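Local coordinates for alcohol dehydrogenase superfamily protein (Novosphingobium aromaticivorans, PDB 3GAZ) that probably acts as an NADP-dependent oxidoreductase of the medium-chain dehydrogenase/reductase type, with a GroES-like part and a Rossmann-type part, at residues A[68-72]-A[128-133]; A[138-143]-A[170-174]; A[165-169]-A[296-300]; A[215-220]-A[232-238]; A[243-248]-A[263-267]. One frame throughout, in Å; residues are numbered along the deposited sequence.

Interaction 1: residues A[68-72]-A[128-133]; sequences GMDLA and ASVLPL
Ala72 and Ser129 bring the two backbones closest, CA to CA 4.7 Å, where strand 70-78 of the mixed sheet passes the end of helix 125-129 and the turn into helix 132-145. Asp70 carries the polar part of the contact. Its CG lies beside the backbone N and anti to the carbonyl carbon (chi1 -67°), which directs the carboxylate at Pro132 and Leu133. Asp70 OD1 accepts the backbone N-H of Leu133 at 2.9 Å on its syn side, with the donor 28° out of the carboxylate plane and an N-H...O angle of 147°. Asp70 OD1 also lies 3.0 Å from Pro132 CB. Asp70 OD2 accepts a hydrogen bond from water 1 at 2.8 Å, and the water donates a second one to Val130 O. On one flank, Met69, present as selenomethionine, bends at chi3 and touches Leu133, CE to CD2 4.0 Å. On the other, the methyl of Ala72 packs against Ser129, CB to CB 3.7 Å, and against Ala128, CB to CB 4.1 Å. Ser129 OG is occupied within its own helix by Arg126 O, and Leu94 of strand 90-94 also packs on Asp70 and Leu133. The buried carboxylate thus has an amide and a water as partners; it ties the sheet directly to the start of helix 132-145 and, through water 1, to the loop before it at Val130 O.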
# COMPACT_ATOMS: atom_id res chain seq x y z
N GLY A 68 7.27 0.91 11.23
CA GLY A 68 8.68 1.27 11.22
C GLY A 68 9.07 1.54 9.78
O GLY A 68 8.84 0.70 8.92
N MSE A 69 9.67 2.69 9.51
CA MSE A 69 10.03 3.06 8.15
C MSE A 69 11.52 3.01 7.81
O MSE A 69 11.89 2.73 6.66
CB MSE A 69 9.49 4.47 7.86
CG MSE A 69 8.02 4.66 8.21
SE MSE A 69 7.45 6.39 8.05
CE MSE A 69 7.63 6.94 9.61
N ASP A 70 12.37 3.30 8.79
CA ASP A 70 13.83 3.32 8.59
C ASP A 70 14.52 2.05 9.09
O ASP A 70 14.11 1.45 10.08
CB ASP A 70 14.47 4.50 9.33
CG ASP A 70 14.07 5.86 8.76
OD1 ASP A 70 14.03 6.00 7.52
OD2 ASP A 70 13.83 6.79 9.57
N LEU A 71 15.60 1.67 8.42
CA LEU A 71 16.37 0.51 8.85
C LEU A 71 17.86 0.65 8.58
O LEU A 71 18.30 1.53 7.84
CB LEU A 71 15.85 -0.77 8.18
CG LEU A 71 15.93 -0.98 6.67
CD1 LEU A 71 17.38 -1.06 6.20
CD2 LEU A 71 15.20 -2.27 6.32
N ALA A 72 18.61 -0.24 9.22
CA ALA A 72 20.05 -0.32 9.07
C ALA A 72 20.34 -1.79 9.37
O ALA A 72 19.88 -2.32 10.38
CB ALA A 72 20.76 0.57 10.08
N ALA A 128 22.88 4.97 12.06
CA ALA A 128 22.49 4.96 10.66
C ALA A 128 20.98 4.76 10.48
O ALA A 128 20.39 5.32 9.57
CB ALA A 128 23.25 3.87 9.92
N SER A 129 20.37 3.97 11.37
CA SER A 129 18.94 3.68 11.27
C SER A 129 18.00 4.89 11.44
O SER A 129 16.88 4.87 10.94
CB SER A 129 18.55 2.60 12.29
OG SER A 129 18.53 3.12 13.61
N VAL A 130 18.45 5.93 12.13
CA VAL A 130 17.59 7.10 12.35
C VAL A 130 17.82 8.22 11.33
O VAL A 130 17.22 9.29 11.44
CB VAL A 130 17.80 7.70 13.75
CG1 VAL A 130 17.42 6.69 14.81
CG2 VAL A 130 19.26 8.15 13.93
N LEU A 131 18.65 7.95 10.33
CA LEU A 131 18.98 8.96 9.33
C LEU A 131 18.12 9.05 8.04
O LEU A 131 17.73 10.14 7.64
CB LEU A 131 20.45 8.78 8.94
CG LEU A 131 21.33 9.97 8.53
CD1 LEU A 131 21.23 11.10 9.54
CD2 LEU A 131 22.77 9.48 8.42
N PRO A 132 17.82 7.91 7.40
CA PRO A 132 17.03 7.89 6.16
C PRO A 132 15.88 8.89 5.95
O PRO A 132 16.03 9.85 5.19
CB PRO A 132 16.57 6.44 6.07
CG PRO A 132 17.75 5.70 6.64
CD PRO A 132 18.07 6.54 7.88
N LEU A 133 14.74 8.68 6.60
CA LEU A 133 13.60 9.58 6.41
C LEU A 133 13.88 11.06 6.61
O LEU A 133 13.61 11.87 5.72
CB LEU A 133 12.42 9.19 7.31
CG LEU A 133 11.22 10.15 7.24
CD1 LEU A 133 10.70 10.23 5.81
CD2 LEU A 133 10.13 9.67 8.19
O HOH W 1 14.98 9.30 9.71

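Interaction 2: residues A[138-143]-A[170-174]; sequences AWEGLV and IALAR
Arg174 lays one face of its guanidinium over Val143 CG2, which stands 3.7 Å from that plane and toward its rim. The same methyl lies over one face of the Trp139 ring, 3.6 Å above its centre, so Val143 is wedged between the two flat groups. Indole and guanidinium planes are 70° apart; they meet obliquely, Arg174 NH1 to Trp139 CH2 3.6 Å, and do not stack. At the indole edge, near the ring plane, Ile170 CD1 approaches Trp139 CE3 to 3.9 Å. The Arg174 chain bends at chi3 (77°), and this turn swings NE over Val143; NE is buried there and has no partner in the model. Helix 132-145 here packs on helix 162-173, the helix that follows a glycine-rich turn of probable Rossmann type. Across the pair, Leu142 CA and Ala171 CA are 7.3 Å apart. Ile170 fills the seam: its CD1 reaches Ala138 CB at 3.9 Å, while its CG2 branch, anti to the backbone N, meets Leu142 CD1, also at 3.9 Å. An alanine in place of Arg174 lacks the guanidinium and is likely to uncover Val143 CG2 on that side and leave Trp139 CH2 without its polar neighbour. Met284 and Glu287 of helix 278-293 also pack on Trp139, and Phe135 adds to the cover of Ile170.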
# COMPACT_ATOMS: atom_id res chain seq x y z
N ALA A 138 14.82 16.45 4.62
CA ALA A 138 15.61 17.68 4.63
C ALA A 138 16.19 17.98 3.25
O ALA A 138 16.21 19.14 2.81
CB ALA A 138 16.75 17.55 5.64
N TRP A 139 16.66 16.95 2.58
CA TRP A 139 17.26 17.09 1.26
C TRP A 139 16.27 17.51 0.17
O TRP A 139 16.58 18.37 -0.67
CB TRP A 139 17.95 15.79 0.85
CG TRP A 139 18.72 15.88 -0.43
CD1 TRP A 139 18.22 15.77 -1.70
CD2 TRP A 139 20.12 16.12 -0.57
NE1 TRP A 139 19.24 15.93 -2.62
CE2 TRP A 139 20.41 16.14 -1.95
CE3 TRP A 139 21.17 16.32 0.35
CZ2 TRP A 139 21.71 16.36 -2.44
CZ3 TRP A 139 22.46 16.53 -0.14
CH2 TRP A 139 22.71 16.54 -1.53
N GLU A 140 15.08 16.91 0.17
CA GLU A 140 14.10 17.26 -0.84
C GLU A 140 13.72 18.73 -0.75
O GLU A 140 13.46 19.37 -1.76
CB GLU A 140 12.85 16.39 -0.72
CG GLU A 140 13.12 14.90 -0.84
CD GLU A 140 11.89 14.11 -1.23
OE1 GLU A 140 10.79 14.40 -0.71
OE2 GLU A 140 12.04 13.18 -2.06
N GLY A 141 13.70 19.26 0.47
CA GLY A 141 13.34 20.65 0.66
C GLY A 141 14.45 21.62 0.34
O GLY A 141 14.27 22.58 -0.42
N LEU A 142 15.63 21.35 0.90
CA LEU A 142 16.79 22.21 0.71
C LEU A 142 17.44 22.15 -0.66
O LEU A 142 17.91 23.17 -1.17
CB LEU A 142 17.85 21.89 1.76
CG LEU A 142 17.52 22.13 3.23
CD1 LEU A 142 18.64 21.55 4.10
CD2 LEU A 142 17.34 23.62 3.49
N VAL A 143 17.49 20.96 -1.25
CA VAL A 143 18.14 20.81 -2.55
C VAL A 143 17.19 20.67 -3.73
O VAL A 143 17.18 21.51 -4.62
CB VAL A 143 19.11 19.61 -2.52
CG1 VAL A 143 19.85 19.49 -3.85
CG2 VAL A 143 20.10 19.77 -1.37
N ILE A 170 23.10 19.76 6.38
CA ILE A 170 23.14 19.72 4.92
C ILE A 170 23.42 21.13 4.42
O ILE A 170 24.31 21.34 3.59
CB ILE A 170 21.79 19.23 4.33
CG1 ILE A 170 21.62 17.73 4.58
CG2 ILE A 170 21.73 19.52 2.82
CD1 ILE A 170 20.30 17.17 4.10
N ALA A 171 22.66 22.10 4.93
CA ALA A 171 22.82 23.50 4.54
C ALA A 171 24.24 24.00 4.77
O ALA A 171 24.82 24.64 3.91
CB ALA A 171 21.82 24.37 5.30
N LEU A 172 24.80 23.70 5.94
CA LEU A 172 26.16 24.13 6.26
C LEU A 172 27.16 23.53 5.29
O LEU A 172 28.04 24.23 4.78
CB LEU A 172 26.52 23.73 7.70
CG LEU A 172 25.86 24.57 8.79
CD1 LEU A 172 26.02 23.90 10.15
CD2 LEU A 172 26.50 25.97 8.79
N ALA A 173 27.02 22.24 5.03
CA ALA A 173 27.92 21.55 4.11
C ALA A 173 27.88 22.17 2.72
O ALA A 173 28.88 22.19 2.01
CB ALA A 173 27.57 20.07 4.04
N ARG A 174 26.72 22.68 2.33
CA ARG A 174 26.57 23.28 1.00
C ARG A 174 26.97 24.75 0.93
O ARG A 174 26.69 25.43 -0.06
CB ARG A 174 25.15 23.07 0.49
CG ARG A 174 24.78 21.60 0.38
CD ARG A 174 23.38 21.39 -0.17
NE ARG A 174 23.30 21.59 -1.61
CZ ARG A 174 23.79 20.74 -2.52
NH1 ARG A 174 24.41 19.63 -2.14
NH2 ARG A 174 23.66 21.01 -3.81

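Interaction 3: residues A[165-169]-A[296-300]; sequences HVAIQ and KLAPR
Gln169 clamps the backbone of Ala298 with both ends of its amide, tying helix 162-173 of the Rossmann-type part to the irregular segment 296-300, which leads from helix 278-293 toward strand 306-307 of the mixed sheet. Gln169 OE1 accepts Ala298 N at 2.7 Å (152° at the hydrogen), with the donor tilted somewhat from the carbonyl plane. Gln169 NE2 donates to Ala298 O at 3.0 Å (163°) and also to His165 O, one helical turn back, at 3.1 Å. Both acceptors lie close to the amide plane, so three bonds fix the rotation of the group. An extended chain (chi2 178°) carries the amide straight from the helix to the segment.

The second tight point is His165, whose ring is sandwiched. Arg300 CB makes a CH-pi contact over one face, 3.8 Å from the centroid of the His165 ring, and Val166 CG1 sits 3.5 Å above the opposite face; Pro299 CA lies at the edge. His165 ND1 is held by Gly161 O, which helps to set the ring. Arg300 itself runs on past the histidine to a salt bridge with Asp186 and a cation-pi contact with Tyr189. In the buried middle, Val166 CG1 and Leu297 CD1 make a long contact at 4.4 Å.

The Lys296 end is looser. Lys296 is exposed and its chain leads away from the helix. Here one water makes the link: water 2 donates to Lys296 O and to Gln169 O, 2.7 Å from the latter.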
# COMPACT_ATOMS: atom_id res chain seq x y z
N HIS A 165 17.73 19.04 12.61
CA HIS A 165 19.16 18.87 12.83
C HIS A 165 19.91 18.40 11.59
O HIS A 165 21.07 18.75 11.41
CB HIS A 165 19.43 17.95 14.04
CG HIS A 165 19.33 16.48 13.75
ND1 HIS A 165 18.13 15.84 13.56
CD2 HIS A 165 20.29 15.52 13.66
CE1 HIS A 165 18.35 14.54 13.39
NE2 HIS A 165 19.65 14.33 13.44
N VAL A 166 19.26 17.62 10.74
CA VAL A 166 19.94 17.17 9.53
C VAL A 166 19.89 18.26 8.47
O VAL A 166 20.81 18.39 7.66
CB VAL A 166 19.32 15.85 8.99
CG1 VAL A 166 19.65 14.70 9.94
CG2 VAL A 166 17.82 15.98 8.83
N ALA A 167 18.82 19.06 8.48
CA ALA A 167 18.69 20.16 7.52
C ALA A 167 19.81 21.17 7.79
O ALA A 167 20.40 21.72 6.87
CB ALA A 167 17.33 20.82 7.67
N ILE A 168 20.10 21.41 9.07
CA ILE A 168 21.16 22.34 9.45
C ILE A 168 22.50 21.89 8.88
O ILE A 168 23.24 22.68 8.29
CB ILE A 168 21.33 22.41 10.99
CG1 ILE A 168 20.17 23.19 11.62
CG2 ILE A 168 22.68 23.05 11.33
CD1 ILE A 168 20.22 23.22 13.13
N GLN A 169 22.81 20.61 9.06
CA GLN A 169 24.08 20.07 8.59
C GLN A 169 24.21 20.01 7.08
O GLN A 169 25.30 20.20 6.55
CB GLN A 169 24.30 18.68 9.22
CG GLN A 169 24.34 18.74 10.75
CD GLN A 169 24.50 17.38 11.39
OE1 GLN A 169 25.56 16.76 11.33
NE2 GLN A 169 23.43 16.89 12.02
N LYS A 296 30.83 15.89 8.25
CA LYS A 296 29.93 17.03 8.18
C LYS A 296 28.49 16.65 8.50
O LYS A 296 27.59 17.50 8.46
CB LYS A 296 30.01 17.67 6.79
CG LYS A 296 31.36 18.32 6.51
CD LYS A 296 31.37 19.06 5.18
CE LYS A 296 32.66 19.84 5.01
NZ LYS A 296 32.60 20.77 3.85
N LEU A 297 28.27 15.38 8.81
CA LEU A 297 26.94 14.89 9.15
C LEU A 297 26.96 13.87 10.26
O LEU A 297 27.65 12.85 10.17
CB LEU A 297 26.26 14.27 7.92
CG LEU A 297 24.92 13.59 8.17
CD1 LEU A 297 23.89 14.59 8.70
CD2 LEU A 297 24.43 12.95 6.89
N ALA A 298 26.20 14.14 11.32
CA ALA A 298 26.10 13.25 12.46
C ALA A 298 24.66 13.25 12.94
O ALA A 298 24.12 14.30 13.32
CB ALA A 298 27.02 13.72 13.58
N PRO A 299 24.00 12.09 12.92
CA PRO A 299 22.61 12.04 13.38
C PRO A 299 22.54 12.27 14.88
O PRO A 299 23.45 11.90 15.62
CB PRO A 299 22.18 10.63 12.99
CG PRO A 299 23.44 9.85 13.22
CD PRO A 299 24.49 10.74 12.58
N ARG A 300 21.46 12.90 15.34
CA ARG A 300 21.28 13.13 16.76
C ARG A 300 20.55 11.89 17.26
O ARG A 300 19.38 11.67 16.93
CB ARG A 300 20.44 14.39 17.02
CG ARG A 300 20.55 14.89 18.45
CD ARG A 300 19.64 16.08 18.73
NE ARG A 300 19.92 16.65 20.04
CZ ARG A 300 19.16 17.58 20.63
NH1 ARG A 300 18.07 18.03 20.01
NH2 ARG A 300 19.50 18.06 21.82
O HOH W 2 27.41 20.18 8.21

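Interaction 4: residues A[215-220]-A[232-238]; sequences QGFDLV and SFSAVKR
Phe217 and Val236 form a parallel beta bridge, CA to CA 4.9 Å, inside the beta-alpha-beta crossover that runs from strand 217-222 through helix 227-235 to strand 240-244. Two backbone bonds make the bridge: Phe217 N donates to Ala235 O at 2.9 Å (157°), and Lys237 N donates to Phe217 O at 2.8 Å. Gly216 precedes the bridge, its CA only 3.1 Å from Ala235 O; a side chain there would collide with that oxygen, and the backbone angles by themselves call for glycine.

Lys237 lies alongside Asp218, the two side chains pointing the same way. A bend at chi3 (-64°) brings Lys237 NZ to Asp218 OD1, a salt bridge of 2.9 Å that meets the carboxylate from above its plane, 43° out. Water 4 accepts a second hydrogen bond from Lys237 NZ at 2.7 Å and donates to Gly216 O. A methionine in place of Lys237 has no ammonium group, which would probably leave Asp218 OD1 without its charged mate and water 4 with one anchor fewer.

Helix 227-235 and the residue after it pack on the strand at Val220, in the manner of a Rossmann-type layer. The CG1 branch of Val220, anti to the backbone N, presses on Ser232 CB at 3.4 Å, tighter than usual, while Val220 CG2 meets Val236 CB at 4.1 Å. Ser232 OG is turned to Val228 O of its own helix. Phe217 CD2 touches Ala235 CB, and beyond it the ring meets that of Phe179.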
# COMPACT_ATOMS: atom_id res chain seq x y z
N GLN A 215 16.47 42.19 6.64
CA GLN A 215 16.08 41.78 5.29
C GLN A 215 15.30 40.46 5.27
O GLN A 215 14.40 40.27 4.45
CB GLN A 215 17.32 41.61 4.41
CG GLN A 215 18.11 42.88 4.13
CD GLN A 215 17.26 43.96 3.48
OE1 GLN A 215 16.79 44.87 4.15
NE2 GLN A 215 17.06 43.84 2.17
N GLY A 216 15.66 39.56 6.17
CA GLY A 216 15.02 38.26 6.20
C GLY A 216 16.02 37.26 5.66
O GLY A 216 17.16 37.63 5.35
N PHE A 217 15.62 36.00 5.54
CA PHE A 217 16.50 34.94 5.06
C PHE A 217 16.17 34.48 3.63
O PHE A 217 15.01 34.44 3.25
CB PHE A 217 16.40 33.73 6.01
CG PHE A 217 16.65 34.07 7.45
CD1 PHE A 217 17.92 33.93 8.01
CD2 PHE A 217 15.62 34.54 8.26
CE1 PHE A 217 18.15 34.25 9.35
CE2 PHE A 217 15.84 34.87 9.59
CZ PHE A 217 17.11 34.72 10.14
N ASP A 218 17.20 34.12 2.86
CA ASP A 218 16.99 33.65 1.49
C ASP A 218 16.13 32.39 1.46
O ASP A 218 15.28 32.22 0.59
CB ASP A 218 18.32 33.32 0.81
CG ASP A 218 19.24 34.52 0.67
OD1 ASP A 218 18.76 35.59 0.22
OD2 ASP A 218 20.44 34.39 0.98
N LEU A 219 16.37 31.50 2.43
CA LEU A 219 15.65 30.24 2.50
C LEU A 219 15.19 29.90 3.92
O LEU A 219 15.98 29.98 4.86
CB LEU A 219 16.55 29.12 1.97
CG LEU A 219 16.05 27.67 1.95
CD1 LEU A 219 14.76 27.57 1.12
CD2 LEU A 219 17.14 26.79 1.35
N VAL A 220 13.92 29.54 4.07
CA VAL A 220 13.39 29.16 5.38
C VAL A 220 12.80 27.75 5.31
O VAL A 220 11.93 27.47 4.49
CB VAL A 220 12.27 30.11 5.85
CG1 VAL A 220 11.75 29.65 7.22
CG2 VAL A 220 12.79 31.55 5.95
N SER A 232 7.42 31.49 9.24
CA SER A 232 8.41 31.31 8.18
C SER A 232 8.14 32.29 7.05
O SER A 232 9.07 32.84 6.45
CB SER A 232 8.37 29.87 7.65
OG SER A 232 8.67 28.95 8.68
N PHE A 233 6.87 32.51 6.74
CA PHE A 233 6.50 33.44 5.68
C PHE A 233 6.94 34.84 6.12
O PHE A 233 7.27 35.69 5.30
CB PHE A 233 4.98 33.45 5.46
CG PHE A 233 4.43 32.20 4.81
CD1 PHE A 233 5.27 31.26 4.22
CD2 PHE A 233 3.06 31.99 4.75
CE1 PHE A 233 4.75 30.14 3.56
CE2 PHE A 233 2.53 30.87 4.09
CZ PHE A 233 3.38 29.95 3.50
N SER A 234 6.93 35.06 7.43
CA SER A 234 7.32 36.35 7.99
C SER A 234 8.83 36.58 7.97
O SER A 234 9.29 37.71 7.78
CB SER A 234 6.79 36.46 9.42
OG SER A 234 7.12 37.71 9.99
N ALA A 235 9.61 35.52 8.14
CA ALA A 235 11.07 35.61 8.16
C ALA A 235 11.77 35.57 6.81
O ALA A 235 12.94 35.95 6.70
CB ALA A 235 11.63 34.50 9.05
N VAL A 236 11.08 35.12 5.77
CA VAL A 236 11.68 35.01 4.44
C VAL A 236 11.96 36.37 3.79
O VAL A 236 11.20 37.32 3.95
CB VAL A 236 10.80 34.14 3.50
CG1 VAL A 236 9.53 34.88 3.11
CG2 VAL A 236 11.59 33.72 2.26
N LYS A 237 13.07 36.44 3.05
CA LYS A 237 13.50 37.65 2.35
C LYS A 237 12.64 37.83 1.10
O LYS A 237 12.05 36.88 0.62
CB LYS A 237 14.98 37.53 1.97
CG LYS A 237 15.55 38.68 1.16
CD LYS A 237 17.01 38.43 0.77
CE LYS A 237 17.91 38.35 2.00
NZ LYS A 237 19.33 38.00 1.67
N ARG A 238 12.58 39.06 0.59
CA ARG A 238 11.81 39.33 -0.63
C ARG A 238 12.40 38.48 -1.74
O ARG A 238 13.62 38.41 -1.89
CB ARG A 238 11.90 40.82 -1.00
CG ARG A 238 11.33 41.17 -2.37
CD ARG A 238 11.28 42.68 -2.55
NE ARG A 238 10.50 43.28 -1.47
CZ ARG A 238 9.19 43.12 -1.34
NH1 ARG A 238 8.51 42.39 -2.22
NH2 ARG A 238 8.55 43.66 -0.30
O HOH W 3 13.31 41.51 2.20
O HOH W 4 19.66 37.25 4.23

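Interaction 5: residues A[243-248]-A[263-267]; sequences VSCLGW and YSGVF
Ser244 and Ser264 join the backbones of two parallel strands at one end of the six-stranded sheet, where strand 262-265 is the outermost strand within this chain. Ser244 N donates to Ser264 O at 3.3 Å, and the CA-H of Val243 shares that oxygen. One step on, Val266 N reaches Ser244 O at 2.9 Å, but the angle of 122° makes this bond weak.

Side chains add to the contact along and beyond the strands. Cys245 CB packs on Val266 CB at 4.0 Å. Ser244 CB comes to the edge of the Tyr263 ring, in its plane, 3.7 Å from OH. Ser244 OG, set anti to the backbone N (chi1 173°), reaches forward to accept Leu246 N at 3.0 Å, an ST turn; it is also hydrogen-bonded to Asp222. The chain then makes an inverse gamma turn centred on Gly247, where a side chain would collide with Tyr263 OH. Water 5 donates to Gly247 O at 2.6 Å and lies 2.8 Å from Tyr263 OH, linking the turn to the Tyr263 hydroxyl.

Trp248 and Phe267 form an offset edge-to-face pair: the CH2 corner of the indole points over the phenyl face, with centroids 5.3 Å apart and planes at 88°. Trp248 also stacks on the ring of His58. Strand 240-244, helix 254-258 and strand 262-265 make the last beta-alpha-beta unit of this parallel sheet, an arrangement typical of a Rossmann-type nucleotide-binding fold.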
# COMPACT_ATOMS: atom_id res chain seq x y z
N VAL A 243 10.14 26.48 2.43
CA VAL A 243 9.74 25.10 2.19
C VAL A 243 9.26 24.50 3.51
O VAL A 243 9.69 24.91 4.59
CB VAL A 243 10.91 24.23 1.62
CG1 VAL A 243 11.47 24.88 0.36
CG2 VAL A 243 12.00 24.07 2.67
N SER A 244 8.35 23.54 3.43
CA SER A 244 7.82 22.89 4.62
C SER A 244 7.54 21.43 4.36
O SER A 244 7.18 21.05 3.24
CB SER A 244 6.53 23.58 5.08
OG SER A 244 5.94 22.86 6.16
N CYS A 245 7.70 20.61 5.39
CA CYS A 245 7.42 19.18 5.28
C CYS A 245 6.21 18.85 6.14
O CYS A 245 5.93 17.68 6.42
CB CYS A 245 8.65 18.36 5.69
SG CYS A 245 9.30 18.69 7.34
N LEU A 246 5.49 19.88 6.56
CA LEU A 246 4.28 19.73 7.37
C LEU A 246 3.28 20.82 7.02
O LEU A 246 2.55 21.30 7.88
CB LEU A 246 4.61 19.83 8.87
CG LEU A 246 5.10 18.57 9.59
CD1 LEU A 246 5.48 18.91 11.02
CD2 LEU A 246 4.01 17.50 9.55
N GLY A 247 3.26 21.22 5.75
CA GLY A 247 2.34 22.26 5.31
C GLY A 247 1.01 21.73 4.83
O GLY A 247 0.67 21.84 3.65
N TRP A 248 0.24 21.16 5.76
CA TRP A 248 -1.05 20.58 5.43
C TRP A 248 -2.24 21.47 5.77
O TRP A 248 -3.31 21.33 5.18
CB TRP A 248 -1.22 19.24 6.16
CG TRP A 248 -0.09 18.30 5.92
CD1 TRP A 248 0.97 18.05 6.75
CD2 TRP A 248 0.12 17.49 4.76
NE1 TRP A 248 1.83 17.15 6.18
CE2 TRP A 248 1.33 16.79 4.95
CE3 TRP A 248 -0.59 17.30 3.57
CZ2 TRP A 248 1.85 15.91 3.99
CZ3 TRP A 248 -0.08 16.43 2.62
CH2 TRP A 248 1.12 15.74 2.84
N TYR A 263 6.93 29.45 -2.14
CA TYR A 263 6.75 28.38 -1.17
C TYR A 263 6.66 27.03 -1.89
O TYR A 263 6.06 26.93 -2.95
CB TYR A 263 5.47 28.60 -0.35
CG TYR A 263 5.04 27.37 0.44
CD1 TYR A 263 5.69 27.01 1.62
CD2 TYR A 263 4.03 26.53 -0.04
CE1 TYR A 263 5.35 25.84 2.31
CE2 TYR A 263 3.68 25.36 0.64
CZ TYR A 263 4.34 25.02 1.80
OH TYR A 263 4.01 23.86 2.45
N SER A 264 7.26 25.99 -1.31
CA SER A 264 7.21 24.65 -1.89
C SER A 264 6.91 23.63 -0.80
O SER A 264 7.41 23.74 0.32
CB SER A 264 8.54 24.28 -2.56
OG SER A 264 8.84 25.13 -3.64
N GLY A 265 6.10 22.63 -1.13
CA GLY A 265 5.78 21.61 -0.15
C GLY A 265 6.71 20.42 -0.28
O GLY A 265 7.32 20.21 -1.33
N VAL A 266 6.83 19.63 0.79
CA VAL A 266 7.68 18.45 0.78
C VAL A 266 6.86 17.26 1.29
O VAL A 266 6.23 17.35 2.34
CB VAL A 266 8.92 18.62 1.70
CG1 VAL A 266 9.74 17.33 1.71
CG2 VAL A 266 9.77 19.78 1.21
N PHE A 267 6.87 16.16 0.54
CA PHE A 267 6.13 14.96 0.93
C PHE A 267 6.93 13.76 0.43
O PHE A 267 6.71 13.26 -0.67
CB PHE A 267 4.73 14.98 0.31
CG PHE A 267 3.86 13.84 0.74
CD1 PHE A 267 3.70 13.54 2.09
CD2 PHE A 267 3.20 13.05 -0.21
CE1 PHE A 267 2.90 12.46 2.50
CE2 PHE A 267 2.40 11.98 0.19
CZ PHE A 267 2.25 11.69 1.55
O HOH W 5 1.97 22.16 1.46

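In the fold
Interaction 1 joins the sheet of the GroES-like part to the start of helix 132-145; interactions 2, 4 and 5 sit in the Rossmann-type part, and in interaction 3 the chain leaves that part toward the mixed sheet. Helix 132-145 runs from interaction 1 to interaction 2, whose centres are 18 Å apart; interactions 2 and 3 share helix 162-173, their centres 10 Å apart. Pro299 CB touches Leu131 CD1 at 3.6 Å, joining interactions 1 and 3. Leu142 and Leu219 link interactions 2 and 4, and Val220 O probably bonds Val243 N (2.9 Å) between interactions 4 and 5. A bound calcium ion lies about 7 Å from the side chains of both Leu133 and His165.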